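Local coordinates for leucine aminopeptidase 1 (Caenorhabditis elegans, PDB 2HB6), which is a zinc-dependent M17 aminopeptidase that releases N-terminal amino acids, preferably leucine, from peptides and probably serves in digestion, at residues V255-G260 against V305-S310. The protein carries 1 engineered substitution. Sequence-based numbering, arbitrary orientation.
Sequences VYDTGG and VENNVS. With NA (sodium ion), chain F; NA (sodium ion), chain G.
The side chains of Asp257 and Asn307 run alongside each other in the same direction, each with CG anti to its own backbone N (chi1 -166° and -167°). Asn307 ND2 donates to Asp257 OD1 at 2.6 Å. The amide nitrogen comes to the syn side of that oxygen, somewhat out of the carboxylate plane, with the amide and carboxylate planes 37° apart. Gly259 N reaches OD1 from the opposite face of the carboxylate, closing an Asx turn. The two donors probably limit the carboxylate's rotation. Asp257 OD2 bridges both sodium ions, 2.3 Å from the sodium of chain G and 2.8 Å from that of chain F. The sodiums probably occupy the two zinc sites of this M17 enzyme, to which Lys252, Asp275, Asp334 and Glu336 also contribute. Asn307 ND2 also donates to Thr333 O, so this second-shell amide is itself held. Strands 256-257 and 297-307 run parallel in a beta-alpha-beta unit through helix 277-290; Asn307 N bonds to Tyr256 O (3.0 Å). Beyond them, Asn307 O accepts from both Thr258 N and Thr258 OG1. Thr258 OG1 in turn accepts from Gly260 N (2.9 Å), forming an ST turn. A valine here would lack the hydroxyl and would probably leave Gly260 N without its ST-turn acceptor and Asn307 O with one donor fewer. Glu306 OE2 accepts from Asn308 ND2 and forms a salt bridge with Lys315 of a second subunit.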
loop_
_atom_site.group_PDB
_atom_site.type_symbol
_atom_site.label_atom_id
_atom_site.label_comp_id
_atom_site.label_asym_id
_atom_site.label_seq_id
_atom_site.Cartn_x
_atom_site.Cartn_y
_atom_site.Cartn_z
ATOM N N VAL A 255 3.725 24.704 -15.060
ATOM C CA VAL A 255 5.081 24.391 -15.547
ATOM C C VAL A 255 5.692 23.202 -14.781
ATOM O O VAL A 255 6.521 22.467 -15.311
ATOM C CB VAL A 255 6.020 25.634 -15.502
ATOM C CG1 VAL A 255 5.457 26.744 -16.401
ATOM C CG2 VAL A 255 6.199 26.159 -14.065
ATOM N N TYR A 256 5.244 23.021 -13.539
ATOM C CA TYR A 256 5.505 21.802 -12.781
ATOM C C TYR A 256 4.451 21.624 -11.700
ATOM O O TYR A 256 4.094 22.580 -11.023
ATOM C CB TYR A 256 6.877 21.870 -12.087
ATOM C CG TYR A 256 7.343 20.493 -11.697
ATOM C CD1 TYR A 256 8.001 19.681 -12.626
ATOM C CD2 TYR A 256 7.086 19.980 -10.432
ATOM C CE1 TYR A 256 8.403 18.412 -12.303
ATOM C CE2 TYR A 256 7.505 18.703 -10.085
ATOM C CZ TYR A 256 8.161 17.937 -11.024
ATOM O OH TYR A 256 8.578 16.684 -10.701
ATOM N N ASP A 257 3.981 20.392 -11.532
ATOM C CA ASP A 257 3.062 20.054 -10.452
ATOM C C ASP A 257 3.688 19.018 -9.503
ATOM O O ASP A 257 3.801 17.848 -9.862
ATOM C CB ASP A 257 1.802 19.455 -11.061
ATOM C CG ASP A 257 0.651 19.386 -10.082
ATOM O OD1 ASP A 257 0.735 19.903 -8.947
ATOM O OD2 ASP A 257 -0.377 18.815 -10.490
ATOM N N THR A 258 4.077 19.449 -8.303
ATOM C CA THR A 258 4.551 18.507 -7.273
ATOM C C THR A 258 3.360 17.783 -6.629
ATOM O O THR A 258 3.542 16.824 -5.892
ATOM C CB THR A 258 5.270 19.224 -6.131
ATOM O OG1 THR A 258 4.342 20.099 -5.481
ATOM C CG2 THR A 258 6.494 20.025 -6.640
ATOM N N GLY A 259 2.152 18.276 -6.910
ATOM C CA GLY A 259 0.935 17.851 -6.232
ATOM C C GLY A 259 0.568 18.845 -5.142
ATOM O O GLY A 259 -0.557 18.835 -4.638
ATOM N N GLY A 260 1.520 19.703 -4.773
ATOM C CA GLY A 260 1.326 20.631 -3.662
ATOM C C GLY A 260 1.493 19.892 -2.349
ATOM O O GLY A 260 2.151 18.851 -2.308
ATOM N N VAL A 305 1.512 28.718 -13.845
ATOM C CA VAL A 305 1.833 28.619 -12.413
ATOM C C VAL A 305 2.813 27.465 -12.226
ATOM O O VAL A 305 2.903 26.567 -13.062
ATOM C CB VAL A 305 0.574 28.331 -11.510
ATOM C CG1 VAL A 305 -0.518 29.408 -11.666
ATOM C CG2 VAL A 305 -0.014 26.954 -11.814
ATOM N N GLU A 306 3.549 27.488 -11.121
ATOM C CA GLU A 306 4.158 26.260 -10.630
ATOM C C GLU A 306 3.527 25.901 -9.288
ATOM O O GLU A 306 3.436 26.747 -8.401
ATOM C CB GLU A 306 5.682 26.416 -10.468
ATOM C CG GLU A 306 6.335 25.121 -9.934
ATOM C CD GLU A 306 7.857 25.098 -10.036
ATOM O OE1 GLU A 306 8.419 25.771 -10.936
ATOM O OE2 GLU A 306 8.488 24.393 -9.204
ATOM N N ASN A 307 3.090 24.648 -9.155
ATOM C CA ASN A 307 2.419 24.168 -7.937
ATOM C C ASN A 307 3.457 23.448 -7.066
ATOM O O ASN A 307 3.879 22.339 -7.387
ATOM C CB ASN A 307 1.302 23.186 -8.344
ATOM C CG ASN A 307 0.351 22.864 -7.204
ATOM O OD1 ASN A 307 0.152 23.669 -6.300
ATOM N ND2 ASN A 307 -0.243 21.673 -7.250
ATOM N N ASN A 308 3.906 24.100 -5.999
ATOM C CA ASN A 308 5.021 23.583 -5.213
ATOM C C ASN A 308 4.681 23.688 -3.712
ATOM O O ASN A 308 3.545 23.975 -3.340
ATOM C CB ASN A 308 6.323 24.334 -5.573
ATOM C CG ASN A 308 7.579 23.449 -5.486
ATOM O OD1 ASN A 308 7.839 22.789 -4.467
ATOM N ND2 ASN A 308 8.377 23.462 -6.551
ATOM N N VAL A 309 5.665 23.438 -2.863
ATOM C CA VAL A 309 5.427 23.113 -1.458
ATOM C C VAL A 309 6.199 24.096 -0.580
ATOM O O VAL A 309 7.425 24.182 -0.667
ATOM C CB VAL A 309 5.901 21.656 -1.135
ATOM C CG1 VAL A 309 5.868 21.396 0.376
ATOM C CG2 VAL A 309 5.050 20.624 -1.890
ATOM N N SER A 310 5.469 24.826 0.264
ATOM C CA SER A 310 6.070 25.730 1.242
ATOM C C SER A 310 4.996 26.114 2.277
ATOM O O SER A 310 3.814 25.833 2.062
ATOM C CB SER A 310 6.609 26.979 0.543
ATOM O OG SER A 310 5.579 27.939 0.432
HETATM NA NA NA F . -1.730 19.735 -12.747
HETATM NA NA NA G . -2.529 18.127 -10.645
HETATM O O HOH W 1 -3.387 15.539 -11.749
#